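Local coordinates for Rbstp0775 protein (Geobacillus stearothermophilus, PDB 1RZ3), which is of unknown function but probably binds ATP and acts as a kinase of the phosphoribulokinase/uridine kinase type, at residues T13-K18 against Q49-C54; Y182-E185 against P189-R192; Y69-E74 against Y80-D85; Q92-L97 against I128-V133. All coordinates share one frame; numbering follows the deposited sequence.

Interaction 1. Residues T13-K18 against Q49-C54; sequences TILAIK and QGISVC
Leu15, near the C-terminal end of helix 3-15, reaches over to Gln49 and Ile51, which lead from the end of helix 35-48 into strand 53-57, the outermost strand on its side of the parallel P-loop NTPase sheet. The closer half of this small contact is apolar. Leu15 CD2 lies 3.8 Å from CG1 of Ile51 and 4.1 Å from its CD1, the two side chains sliding past each other in opposite directions. Ile51 places CG1 there by turning it anti to its own carbonyl carbon (chi1 -52°). This half continues inward: Leu15 also touches Leu46 of helix 35-48, Ile51 rests on Met127 of the neighbouring strand, and one residue before Leu15 the buried Ile14 reaches Leu42, Met127 and Phe146. The looser half faces solvent. There Leu15 CD1 meets only the aliphatic part of Gln49, whose chain crosses it at about a right angle and bends at chi2. The bend leaves the amide beyond the leucine, where NE2 makes a weak hydrogen bond to Thr45 O. Between the two partners of Leu15 the chain turns sharply at Gly50, which, at a positive phi of 88°, is the C-prime residue of a Schellman motif, with Ile51 N bonded to Leu46 O and Gly50 N to Arg47 O. This helix ending sets Gln49 and Ile51 toward the same leucine. Only about 100 Å² is buried between the segments, and the loosest touch is the 4.2 Å approach of Leu15 CD1 to Gln49 CG.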
loop_
_atom_site.group_PDB
_atom_site.type_symbol
_atom_site.label_atom_id
_atom_site.label_comp_id
_atom_site.label_asym_id
_atom_site.label_seq_id
_atom_site.Cartn_x
_atom_site.Cartn_y
_atom_site.Cartn_z
ATOM N N THR A 13 3.124 -13.695 -13.285
ATOM C CA THR A 13 3.951 -14.003 -12.122
ATOM C C THR A 13 3.068 -14.237 -10.894
ATOM O O THR A 13 3.275 -15.184 -10.136
ATOM C CB THR A 13 4.931 -12.841 -11.844
ATOM O OG1 THR A 13 5.842 -12.729 -12.945
ATOM C CG2 THR A 13 5.720 -13.084 -10.559
ATOM N N ILE A 14 2.078 -13.370 -10.712
ATOM C CA ILE A 14 1.167 -13.476 -9.581
ATOM C C ILE A 14 0.316 -14.740 -9.661
ATOM O O ILE A 14 0.073 -15.400 -8.646
ATOM C CB ILE A 14 0.266 -12.214 -9.491
ATOM C CG1 ILE A 14 1.109 -11.029 -9.002
ATOM C CG2 ILE A 14 -0.923 -12.461 -8.555
ATOM C CD1 ILE A 14 0.422 -9.676 -9.124
ATOM N N LEU A 15 -0.115 -15.098 -10.867
ATOM C CA LEU A 15 -0.936 -16.292 -11.033
ATOM C C LEU A 15 -0.154 -17.591 -10.818
ATOM O O LEU A 15 -0.749 -18.668 -10.734
ATOM C CB LEU A 15 -1.575 -16.303 -12.424
ATOM C CG LEU A 15 -2.630 -15.224 -12.687
ATOM C CD1 LEU A 15 -3.031 -15.249 -14.166
ATOM C CD2 LEU A 15 -3.840 -15.462 -11.789
ATOM N N ALA A 16 1.171 -17.489 -10.729
ATOM C CA ALA A 16 2.027 -18.658 -10.526
ATOM C C ALA A 16 2.367 -18.892 -9.056
ATOM O O ALA A 16 2.922 -19.934 -8.698
ATOM C CB ALA A 16 3.327 -18.502 -11.338
ATOM N N ILE A 17 2.037 -17.925 -8.206
ATOM C CA ILE A 17 2.326 -18.035 -6.777
ATOM C C ILE A 17 1.465 -19.095 -6.090
ATOM O O ILE A 17 0.249 -19.163 -6.314
ATOM C CB ILE A 17 2.082 -16.697 -6.053
ATOM C CG1 ILE A 17 2.951 -15.600 -6.671
ATOM C CG2 ILE A 17 2.399 -16.840 -4.558
ATOM C CD1 ILE A 17 2.653 -14.223 -6.121
ATOM N N LYS A 18 2.098 -19.918 -5.255
ATOM C CA LYS A 18 1.375 -20.949 -4.519
ATOM C C LYS A 18 0.435 -20.273 -3.530
ATOM O O LYS A 18 0.854 -19.427 -2.744
ATOM C CB LYS A 18 2.343 -21.850 -3.747
ATOM C CG LYS A 18 1.648 -22.888 -2.867
ATOM C CD LYS A 18 0.821 -23.858 -3.702
ATOM C CE LYS A 18 0.147 -24.921 -2.840
ATOM N NZ LYS A 18 -0.847 -24.353 -1.893
ATOM N N GLN A 49 -9.172 -12.814 -15.468
ATOM C CA GLN A 49 -8.566 -14.141 -15.487
ATOM C C GLN A 49 -9.335 -15.031 -14.513
ATOM O O GLN A 49 -8.923 -16.153 -14.220
ATOM C CB GLN A 49 -7.094 -14.087 -15.064
ATOM C CG GLN A 49 -6.224 -13.149 -15.880
ATOM C CD GLN A 49 -6.406 -13.326 -17.370
ATOM O OE1 GLN A 49 -6.312 -14.435 -17.894
ATOM N NE2 GLN A 49 -6.667 -12.223 -18.066
ATOM N N GLY A 50 -10.445 -14.515 -13.992
ATOM C CA GLY A 50 -11.259 -15.294 -13.074
ATOM C C GLY A 50 -10.873 -15.205 -11.611
ATOM O O GLY A 50 -11.247 -16.068 -10.820
ATOM N N ILE A 51 -10.133 -14.164 -11.241
ATOM C CA ILE A 51 -9.716 -13.992 -9.852
ATOM C C ILE A 51 -10.505 -12.879 -9.165
ATOM O O ILE A 51 -10.584 -11.761 -9.680
ATOM C CB ILE A 51 -8.217 -13.624 -9.745
ATOM C CG1 ILE A 51 -7.362 -14.628 -10.530
ATOM C CG2 ILE A 51 -7.804 -13.567 -8.276
ATOM C CD1 ILE A 51 -7.480 -16.063 -10.059
ATOM N N SER A 52 -11.089 -13.183 -8.007
ATOM C CA SER A 52 -11.825 -12.169 -7.257
ATOM C C SER A 52 -10.783 -11.427 -6.426
ATOM O O SER A 52 -10.121 -12.028 -5.581
ATOM C CB SER A 52 -12.860 -12.808 -6.330
ATOM O OG SER A 52 -13.951 -13.328 -7.068
ATOM N N VAL A 53 -10.650 -10.127 -6.675
ATOM C CA VAL A 53 -9.664 -9.298 -5.983
ATOM C C VAL A 53 -10.285 -8.121 -5.227
ATOM O O VAL A 53 -11.112 -7.388 -5.774
ATOM C CB VAL A 53 -8.635 -8.717 -6.989
ATOM C CG1 VAL A 53 -7.547 -7.938 -6.246
ATOM C CG2 VAL A 53 -8.028 -9.835 -7.826
ATOM N N CYS A 54 -9.874 -7.954 -3.969
ATOM C CA CYS A 54 -10.332 -6.855 -3.116
ATOM C C CYS A 54 -9.123 -5.912 -3.028
ATOM O O CYS A 54 -8.007 -6.357 -2.760
ATOM C CB CYS A 54 -10.706 -7.386 -1.724
ATOM S SG CYS A 54 -11.264 -6.125 -0.552
#

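Interaction 2. Residues Y182-E185 against P189-R192; sequences YYLE and PIKR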
loop_
_atom_site.group_PDB
_atom_site.type_symbol
_atom_site.label_atom_id
_atom_site.label_comp_id
_atom_site.label_asym_id
_atom_site.label_seq_id
_atom_site.Cartn_x
_atom_site.Cartn_y
_atom_site.Cartn_z
ATOM N N TYR A 182 14.804 7.769 4.499
ATOM C CA TYR A 182 14.753 7.068 5.778
ATOM C C TYR A 182 14.243 5.641 5.561
ATOM O O TYR A 182 14.809 4.673 6.074
ATOM C CB TYR A 182 13.814 7.797 6.744
ATOM C CG TYR A 182 13.753 7.174 8.123
ATOM C CD1 TYR A 182 14.794 7.351 9.037
ATOM C CD2 TYR A 182 12.666 6.384 8.506
ATOM C CE1 TYR A 182 14.754 6.759 10.298
ATOM C CE2 TYR A 182 12.616 5.786 9.762
ATOM C CZ TYR A 182 13.664 5.979 10.654
ATOM O OH TYR A 182 13.618 5.399 11.899
ATOM N N TYR A 183 13.167 5.525 4.794
ATOM C CA TYR A 183 12.566 4.225 4.505
ATOM C C TYR A 183 13.550 3.308 3.783
ATOM O O TYR A 183 13.775 2.166 4.195
ATOM C CB TYR A 183 11.309 4.426 3.654
ATOM C CG TYR A 183 10.584 3.148 3.285
ATOM C CD1 TYR A 183 10.202 2.231 4.264
ATOM C CD2 TYR A 183 10.237 2.883 1.962
ATOM C CE1 TYR A 183 9.488 1.079 3.933
ATOM C CE2 TYR A 183 9.518 1.734 1.620
ATOM C CZ TYR A 183 9.149 0.838 2.613
ATOM O OH TYR A 183 8.437 -0.297 2.291
ATOM N N LEU A 184 14.140 3.823 2.709
ATOM C CA LEU A 184 15.094 3.063 1.911
ATOM C C LEU A 184 16.284 2.567 2.721
ATOM O O LEU A 184 16.744 1.444 2.531
ATOM C CB LEU A 184 15.593 3.916 0.739
ATOM C CG LEU A 184 14.570 4.218 -0.359
ATOM C CD1 LEU A 184 15.113 5.285 -1.299
ATOM C CD2 LEU A 184 14.246 2.934 -1.123
ATOM N N GLU A 185 16.778 3.401 3.627
ATOM C CA GLU A 185 17.927 3.032 4.440
ATOM C C GLU A 185 17.599 2.111 5.610
ATOM O O GLU A 185 18.362 1.195 5.911
ATOM C CB GLU A 185 18.618 4.290 4.972
ATOM C CG GLU A 185 19.796 3.999 5.885
ATOM C CD GLU A 185 20.522 5.257 6.316
ATOM O OE1 GLU A 185 19.895 6.113 6.975
ATOM O OE2 GLU A 185 21.723 5.387 5.993
ATOM N N PRO A 189 13.459 -1.650 1.276
ATOM C CA PRO A 189 12.318 -2.191 0.531
ATOM C C PRO A 189 12.653 -2.817 -0.819
ATOM O O PRO A 189 11.990 -3.757 -1.249
ATOM C CB PRO A 189 11.390 -0.985 0.399
ATOM C CG PRO A 189 12.352 0.173 0.352
ATOM C CD PRO A 189 13.330 -0.191 1.442
ATOM N N ILE A 190 13.674 -2.299 -1.491
ATOM C CA ILE A 190 14.050 -2.842 -2.789
ATOM C C ILE A 190 14.650 -4.236 -2.632
ATOM O O ILE A 190 14.387 -5.129 -3.435
ATOM C CB ILE A 190 15.038 -1.899 -3.514
ATOM C CG1 ILE A 190 14.361 -0.540 -3.729
ATOM C CG2 ILE A 190 15.459 -2.504 -4.849
ATOM C CD1 ILE A 190 15.218 0.499 -4.433
ATOM N N LYS A 191 15.440 -4.424 -1.582
ATOM C CA LYS A 191 16.052 -5.715 -1.303
ATOM C C LYS A 191 15.002 -6.696 -0.765
ATOM O O LYS A 191 15.044 -7.892 -1.051
ATOM C CB LYS A 191 17.160 -5.546 -0.264
ATOM C CG LYS A 191 17.886 -6.833 0.103
ATOM C CD LYS A 191 18.877 -6.615 1.254
ATOM C CE LYS A 191 19.884 -5.506 0.947
ATOM N NZ LYS A 191 20.730 -5.809 -0.247
ATOM N N ARG A 192 14.061 -6.176 0.015
ATOM C CA ARG A 192 13.021 -7.004 0.611
ATOM C C ARG A 192 11.938 -7.471 -0.350
ATOM O O ARG A 192 11.347 -8.532 -0.146
ATOM C CB ARG A 192 12.357 -6.255 1.768
ATOM C CG ARG A 192 13.202 -6.148 3.025
ATOM C CD ARG A 192 12.448 -5.399 4.110
ATOM N NE ARG A 192 13.254 -5.254 5.315
ATOM C CZ ARG A 192 13.466 -6.223 6.197
ATOM N NH1 ARG A 192 12.916 -7.420 6.016
ATOM N NH2 ARG A 192 14.248 -6.000 7.250
#
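Pro189 packs its ring against both Tyr183 and Leu184, and nearly all the contact across the short break between helix 169-187 and helix 189-192 is apolar. On the aromatic side, Pro189 CB and CG both come to 3.5 Å from Tyr183 CE2. CB follows the ring onward to the phenol end, 3.6 Å from Tyr183 OH, while CD stands over one face of the ring, displaced toward its rim. The tyrosine reaches this place because CG is anti to the backbone N (chi1 -180°), which swings the ring across to the proline. On the aliphatic side, Leu184 CD2 lies 3.7 Å from Pro189 CG, the two side chains crossing at about a right angle. The same methyl meets Ile190 CD1 more loosely, at 4.2 Å. Here helix 169-187 ends and, after a break at residue 188, a single-turn helix beginning at Pro189 packs on its last turns, ahead of strand 195-197, the edge strand of the parallel sheet. Tyr149 of strand 146-150 backs the corner, touching Leu184, Pro189 and Ile190. The polar interactions run outward from the tyrosine. Its hydroxyl is hydrogen-bonded to Asp28 OD2 and to Gln136 N, so the phenol is held at its far end while the proline packs against its CE2 side; Phe134 meets the ring edge-to-face. A leucine in place of Tyr183 would probably leave Asp28 and the Gln136 amide without their shared hydroxyl partner and open a gap beside Pro189 CB. Arg192 NE returns weakly to Glu187 O in the turn.

Interaction 3. Residues Y69-E74 against Y80-D85; sequences YHTGNE and YYLQWD
Thr71 OG1, 4.1 Å from Leu82 CD1, is gripped by three polar partners in this surface contact. Asn73 N donates to it at 3.2 Å, closing an ST turn, and Asn73 ND2 donates at 3.0 Å, with the oxygen tilted 19° out of the amide plane; Glu78 OE2 of helix 75-82 is the third. The hydroxyl sits between the backbone N and the carbonyl carbon (chi1 63°), facing the amides that follow. This fixes the loop leading to helix 75-82, with Gly72 at positive phi in the turn. Against it stands Leu82 from farther along that helix. Its CD1 meets the threonine tip to tip, touching CG2 as well as OG1, and comes to 3.8 Å from Asn73 ND2, whose side chain crosses the leucine at about a right angle. Thus a single methyl lies beside the pair of hydrogen-bonded side chains. A valine in place of Thr71 would probably leave the two Asn73 donors and Glu78 without their common oxygen, letting the asparagine amide turn. At the other side, toward Arg175 of helix 169-187, a water joins the segments without direct contact: it donates to Gln83 OE1, which also has a weak bond from Arg175 NH2, and lies at a weak 3.5 Å from Tyr69 OH.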
loop_
_atom_site.group_PDB
_atom_site.type_symbol
_atom_site.label_atom_id
_atom_site.label_comp_id
_atom_site.label_asym_id
_atom_site.label_seq_id
_atom_site.Cartn_x
_atom_site.Cartn_y
_atom_site.Cartn_z
ATOM N N TYR A 69 0.472 17.321 10.606
ATOM C CA TYR A 69 1.008 18.624 10.209
ATOM C C TYR A 69 1.111 19.529 11.436
ATOM O O TYR A 69 0.321 19.405 12.369
ATOM C CB TYR A 69 0.104 19.301 9.175
ATOM C CG TYR A 69 0.136 18.692 7.793
ATOM C CD1 TYR A 69 1.327 18.610 7.070
ATOM C CD2 TYR A 69 -1.031 18.223 7.194
ATOM C CE1 TYR A 69 1.351 18.079 5.780
ATOM C CE2 TYR A 69 -1.017 17.692 5.908
ATOM C CZ TYR A 69 0.175 17.623 5.207
ATOM O OH TYR A 69 0.185 17.102 3.933
ATOM N N HIS A 70 2.086 20.434 11.429
ATOM C CA HIS A 70 2.284 21.370 12.535
ATOM C C HIS A 70 2.316 20.679 13.894
ATOM O O HIS A 70 1.725 21.163 14.859
ATOM C CB HIS A 70 1.171 22.419 12.538
ATOM C CG HIS A 70 0.993 23.108 11.223
ATOM N ND1 HIS A 70 2.001 23.827 10.617
ATOM C CD2 HIS A 70 -0.072 23.175 10.389
ATOM C CE1 HIS A 70 1.565 24.307 9.466
ATOM N NE2 HIS A 70 0.311 23.925 9.304
ATOM N N THR A 71 3.011 19.550 13.961
ATOM C CA THR A 71 3.127 18.784 15.197
ATOM C C THR A 71 4.379 19.218 15.950
ATOM O O THR A 71 4.566 18.873 17.115
ATOM C CB THR A 71 3.257 17.278 14.906
ATOM O OG1 THR A 71 4.459 17.044 14.163
ATOM C CG2 THR A 71 2.064 16.779 14.099
ATOM N N GLY A 72 5.237 19.969 15.268
ATOM C CA GLY A 72 6.468 20.421 15.884
ATOM C C GLY A 72 7.626 19.535 15.467
ATOM O O GLY A 72 8.790 19.918 15.588
ATOM N N ASN A 73 7.303 18.344 14.971
ATOM C CA ASN A 73 8.317 17.399 14.525
ATOM C C ASN A 73 8.741 17.749 13.109
ATOM O O ASN A 73 8.045 18.490 12.412
ATOM C CB ASN A 73 7.759 15.974 14.543
ATOM C CG ASN A 73 7.363 15.519 15.934
ATOM O OD1 ASN A 73 8.218 15.267 16.782
ATOM N ND2 ASN A 73 6.062 15.415 16.175
ATOM N N GLU A 74 9.885 17.225 12.683
ATOM C CA GLU A 74 10.341 17.475 11.325
ATOM C C GLU A 74 9.324 16.793 10.418
ATOM O O GLU A 74 8.732 15.781 10.797
ATOM C CB GLU A 74 11.735 16.886 11.106
ATOM C CG GLU A 74 12.837 17.656 11.824
ATOM C CD GLU A 74 14.218 17.088 11.553
ATOM O OE1 GLU A 74 14.550 16.866 10.369
ATOM O OE2 GLU A 74 14.974 16.872 12.523
ATOM N N TYR A 80 6.431 9.807 7.782
ATOM C CA TYR A 80 6.726 8.392 7.968
ATOM C C TYR A 80 6.113 7.732 9.204
ATOM O O TYR A 80 5.654 6.588 9.138
ATOM C CB TYR A 80 8.241 8.160 7.999
ATOM C CG TYR A 80 8.616 6.692 7.948
ATOM C CD1 TYR A 80 8.578 5.985 6.744
ATOM C CD2 TYR A 80 8.944 5.995 9.112
ATOM C CE1 TYR A 80 8.850 4.625 6.698
ATOM C CE2 TYR A 80 9.218 4.632 9.079
ATOM C CZ TYR A 80 9.168 3.952 7.869
ATOM O OH TYR A 80 9.427 2.604 7.829
ATOM N N TYR A 81 6.102 8.444 10.327
ATOM C CA TYR A 81 5.596 7.873 11.576
ATOM C C TYR A 81 4.221 8.301 12.071
ATOM O O TYR A 81 3.552 7.539 12.769
ATOM C CB TYR A 81 6.602 8.132 12.701
ATOM C CG TYR A 81 7.805 7.224 12.681
ATOM C CD1 TYR A 81 7.666 5.856 12.906
ATOM C CD2 TYR A 81 9.082 7.731 12.450
ATOM C CE1 TYR A 81 8.768 5.011 12.902
ATOM C CE2 TYR A 81 10.198 6.895 12.448
ATOM C CZ TYR A 81 10.028 5.535 12.675
ATOM O OH TYR A 81 11.111 4.693 12.669
ATOM N N LEU A 82 3.793 9.507 11.726
ATOM C CA LEU A 82 2.507 9.987 12.214
ATOM C C LEU A 82 1.351 9.975 11.226
ATOM O O LEU A 82 0.193 9.918 11.639
ATOM C CB LEU A 82 2.670 11.406 12.773
ATOM C CG LEU A 82 3.786 11.575 13.811
ATOM C CD1 LEU A 82 3.778 13.005 14.330
ATOM C CD2 LEU A 82 3.596 10.583 14.950
ATOM N N GLN A 83 1.650 10.032 9.932
ATOM C CA GLN A 83 0.596 10.063 8.922
ATOM C C GLN A 83 -0.338 8.850 8.967
ATOM O O GLN A 83 -1.524 8.956 8.626
ATOM C CB GLN A 83 1.205 10.213 7.526
ATOM C CG GLN A 83 0.165 10.423 6.436
ATOM C CD GLN A 83 0.660 11.335 5.336
ATOM O OE1 GLN A 83 1.106 12.449 5.601
ATOM N NE2 GLN A 83 0.579 10.870 4.093
ATOM N N TRP A 84 0.204 7.702 9.363
ATOM C CA TRP A 84 -0.579 6.472 9.487
ATOM C C TRP A 84 -0.509 5.995 10.931
ATOM O O TRP A 84 0.555 6.044 11.550
ATOM C CB TRP A 84 -0.013 5.357 8.597
ATOM C CG TRP A 84 -0.293 5.526 7.148
ATOM C CD1 TRP A 84 -1.392 5.088 6.468
ATOM C CD2 TRP A 84 0.512 6.234 6.201
ATOM N NE1 TRP A 84 -1.324 5.483 5.152
ATOM C CE2 TRP A 84 -0.165 6.189 4.961
ATOM C CE3 TRP A 84 1.738 6.906 6.280
ATOM C CZ2 TRP A 84 0.344 6.791 3.807
ATOM C CZ3 TRP A 84 2.246 7.506 5.131
ATOM C CH2 TRP A 84 1.549 7.444 3.913
ATOM N N ASP A 85 -1.640 5.548 11.469
ATOM C CA ASP A 85 -1.669 5.011 12.825
ATOM C C ASP A 85 -1.278 3.558 12.581
ATOM O O ASP A 85 -2.135 2.677 12.445
ATOM C CB ASP A 85 -3.081 5.083 13.410
ATOM C CG ASP A 85 -3.121 4.694 14.868
ATOM O OD1 ASP A 85 -2.277 3.875 15.289
ATOM O OD2 ASP A 85 -4.008 5.191 15.593
HETATM O O HOH W 1 1.993 14.193 3.330
#

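Interaction 4. Residues Q92-L97 against I128-V133; sequences QLFRQL and IMIEGV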
loop_
_atom_site.group_PDB
_atom_site.type_symbol
_atom_site.label_atom_id
_atom_site.label_comp_id
_atom_site.label_asym_id
_atom_site.label_seq_id
_atom_site.Cartn_x
_atom_site.Cartn_y
_atom_site.Cartn_z
ATOM N N GLN A 92 -6.446 -3.574 13.149
ATOM C CA GLN A 92 -7.726 -3.557 12.450
ATOM C C GLN A 92 -7.746 -3.880 10.965
ATOM O O GLN A 92 -8.818 -4.106 10.398
ATOM C CB GLN A 92 -8.409 -2.209 12.687
ATOM C CG GLN A 92 -8.619 -1.886 14.163
ATOM C CD GLN A 92 -9.283 -3.021 14.918
ATOM O OE1 GLN A 92 -10.204 -3.662 14.411
ATOM N NE2 GLN A 92 -8.824 -3.270 16.143
ATOM N N LEU A 93 -6.582 -3.893 10.326
ATOM C CA LEU A 93 -6.535 -4.203 8.905
ATOM C C LEU A 93 -5.640 -5.394 8.566
ATOM O O LEU A 93 -6.123 -6.466 8.199
ATOM C CB LEU A 93 -6.078 -2.973 8.104
ATOM C CG LEU A 93 -5.909 -3.139 6.585
ATOM C CD1 LEU A 93 -7.216 -3.575 5.961
ATOM C CD2 LEU A 93 -5.451 -1.817 5.978
ATOM N N PHE A 94 -4.334 -5.210 8.702
ATOM C CA PHE A 94 -3.387 -6.257 8.344
ATOM C C PHE A 94 -3.575 -7.617 9.005
ATOM O O PHE A 94 -3.568 -8.634 8.312
ATOM C CB PHE A 94 -1.960 -5.734 8.536
ATOM C CG PHE A 94 -1.611 -4.622 7.581
ATOM C CD1 PHE A 94 -1.326 -4.899 6.245
ATOM C CD2 PHE A 94 -1.646 -3.296 7.996
ATOM C CE1 PHE A 94 -1.085 -3.868 5.337
ATOM C CE2 PHE A 94 -1.407 -2.257 7.097
ATOM C CZ PHE A 94 -1.126 -2.545 5.764
ATOM N N ARG A 95 -3.762 -7.647 10.322
ATOM C CA ARG A 95 -3.953 -8.924 11.023
ATOM C C ARG A 95 -5.259 -9.607 10.620
ATOM O O ARG A 95 -5.415 -10.816 10.793
ATOM C CB ARG A 95 -3.977 -8.716 12.543
ATOM C CG ARG A 95 -2.644 -8.388 13.182
ATOM C CD ARG A 95 -2.778 -8.318 14.703
ATOM N NE ARG A 95 -1.514 -7.979 15.354
ATOM C CZ ARG A 95 -1.362 -7.829 16.668
ATOM N NH1 ARG A 95 -2.398 -7.994 17.482
ATOM N NH2 ARG A 95 -0.175 -7.510 17.167
ATOM N N GLN A 96 -6.190 -8.826 10.085
ATOM C CA GLN A 96 -7.505 -9.336 9.693
ATOM C C GLN A 96 -7.642 -9.801 8.241
ATOM O O GLN A 96 -8.645 -10.418 7.879
ATOM C CB GLN A 96 -8.558 -8.252 9.942
ATOM C CG GLN A 96 -8.523 -7.653 11.333
ATOM C CD GLN A 96 -8.836 -8.671 12.401
ATOM O OE1 GLN A 96 -9.891 -9.307 12.375
ATOM N NE2 GLN A 96 -7.922 -8.838 13.350
ATOM N N LEU A 97 -6.650 -9.507 7.409
ATOM C CA LEU A 97 -6.730 -9.868 5.993
ATOM C C LEU A 97 -6.967 -11.340 5.671
ATOM O O LEU A 97 -7.700 -11.665 4.735
ATOM C CB LEU A 97 -5.474 -9.390 5.262
ATOM C CG LEU A 97 -5.233 -7.877 5.286
ATOM C CD1 LEU A 97 -3.946 -7.561 4.546
ATOM C CD2 LEU A 97 -6.405 -7.146 4.659
ATOM N N ILE A 128 -6.138 -10.305 -2.011
ATOM C CA ILE A 128 -6.344 -8.991 -1.427
ATOM C C ILE A 128 -5.142 -8.188 -1.895
ATOM O O ILE A 128 -3.999 -8.608 -1.700
ATOM C CB ILE A 128 -6.325 -9.031 0.122
ATOM C CG1 ILE A 128 -7.382 -10.014 0.641
ATOM C CG2 ILE A 128 -6.549 -7.617 0.677
ATOM C CD1 ILE A 128 -8.776 -9.730 0.150
HETATM N N MSE A 129 -5.387 -7.047 -2.523
HETATM C CA MSE A 129 -4.286 -6.225 -3.004
HETATM C C MSE A 129 -4.234 -4.897 -2.269
HETATM O O MSE A 129 -5.229 -4.179 -2.186
HETATM C CB MSE A 129 -4.417 -5.978 -4.503
HETATM C CG MSE A 129 -3.202 -5.296 -5.091
HETATM SE SE MSE A 129 -3.431 -4.991 -6.960
HETATM C CE MSE A 129 -3.215 -6.804 -7.592
ATOM N N ILE A 130 -3.060 -4.583 -1.736
ATOM C CA ILE A 130 -2.847 -3.353 -0.987
ATOM C C ILE A 130 -1.726 -2.546 -1.633
ATOM O O ILE A 130 -0.636 -3.071 -1.868
ATOM C CB ILE A 130 -2.462 -3.679 0.477
ATOM C CG1 ILE A 130 -3.554 -4.552 1.107
ATOM C CG2 ILE A 130 -2.257 -2.394 1.271
ATOM C CD1 ILE A 130 -3.230 -5.052 2.492
ATOM N N GLU A 131 -1.996 -1.277 -1.935
ATOM C CA GLU A 131 -0.984 -0.416 -2.534
ATOM C C GLU A 131 -0.799 0.826 -1.677
ATOM O O GLU A 131 -1.764 1.357 -1.127
ATOM C CB GLU A 131 -1.384 -0.015 -3.964
ATOM C CG GLU A 131 -2.650 0.829 -4.084
ATOM C CD GLU A 131 -2.385 2.327 -4.022
ATOM O OE1 GLU A 131 -1.215 2.730 -3.835
ATOM O OE2 GLU A 131 -3.356 3.103 -4.164
ATOM N N GLY A 132 0.446 1.275 -1.552
ATOM C CA GLY A 132 0.720 2.461 -0.761
ATOM C C GLY A 132 2.198 2.659 -0.526
ATOM O O GLY A 132 3.016 1.843 -0.946
ATOM N N VAL A 133 2.553 3.752 0.138
ATOM C CA VAL A 133 3.951 4.019 0.433
ATOM C C VAL A 133 4.315 3.390 1.775
ATOM O O VAL A 133 3.454 3.219 2.644
ATOM C CB VAL A 133 4.228 5.542 0.487
ATOM C CG1 VAL A 133 3.396 6.185 1.576
ATOM C CG2 VAL A 133 5.705 5.794 0.720
#
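Ile130 CD1 is the meeting point: Leu97 CD1 comes at it tip to tip, and Phe94 CE1 lies 3.8 Å away on an oblique approach to the ring. The two methyls are only 3.3 Å apart, tighter than ordinary van der Waals contact. The other branch of Leu97, CD2, reaches Ile128 CG2 at 4.0 Å, so one leucine spans two isoleucines of the strand. With CG anti to its carbonyl carbon (chi1 -61°), Leu97 sets one methyl on each isoleucine. Ile128 and Ile130 alternate with Met129, a selenomethionine, which points to the opposite side of the sheet. This is the helix-on-sheet packing of the P-loop fold: the end of helix 86-94 and the type I turn from Phe94 to Leu97 cover one face of strand 127-132, while Met129 rests on Leu42 and Leu46 of helix 35-48 across the other. Farther out, Trp140 stacks on the Phe94 ring and Phe143 touches it; Val24 borders Leu97, whose carbonyl O accepts from Arg22 NH1. Ile128 is flanked by Cys54 and Phe56 of the adjacent strand, and Ile130 by Met58.

From the N terminus, interaction 1 comes first, closing a loop that holds strand 23-29 and helix 35-48 and bringing the end of the first helix to the edge of the sheet. Interaction 3 then closes a short loop made of the first turns of helix 75-82. Interaction 4 follows, closing a loop that contains the two-stranded antiparallel sheet, and interaction 2 is a tight turn near the C terminus. The four are in series; none nests or crosses. Three touches join them: neighbouring strands link interactions 1 and 4 through Cys54 O and Met129 N, Trp84 packs on Val133 between interactions 3 and 4, and the hydroxyls of Tyr81 and Tyr182 connect interactions 3 and 2.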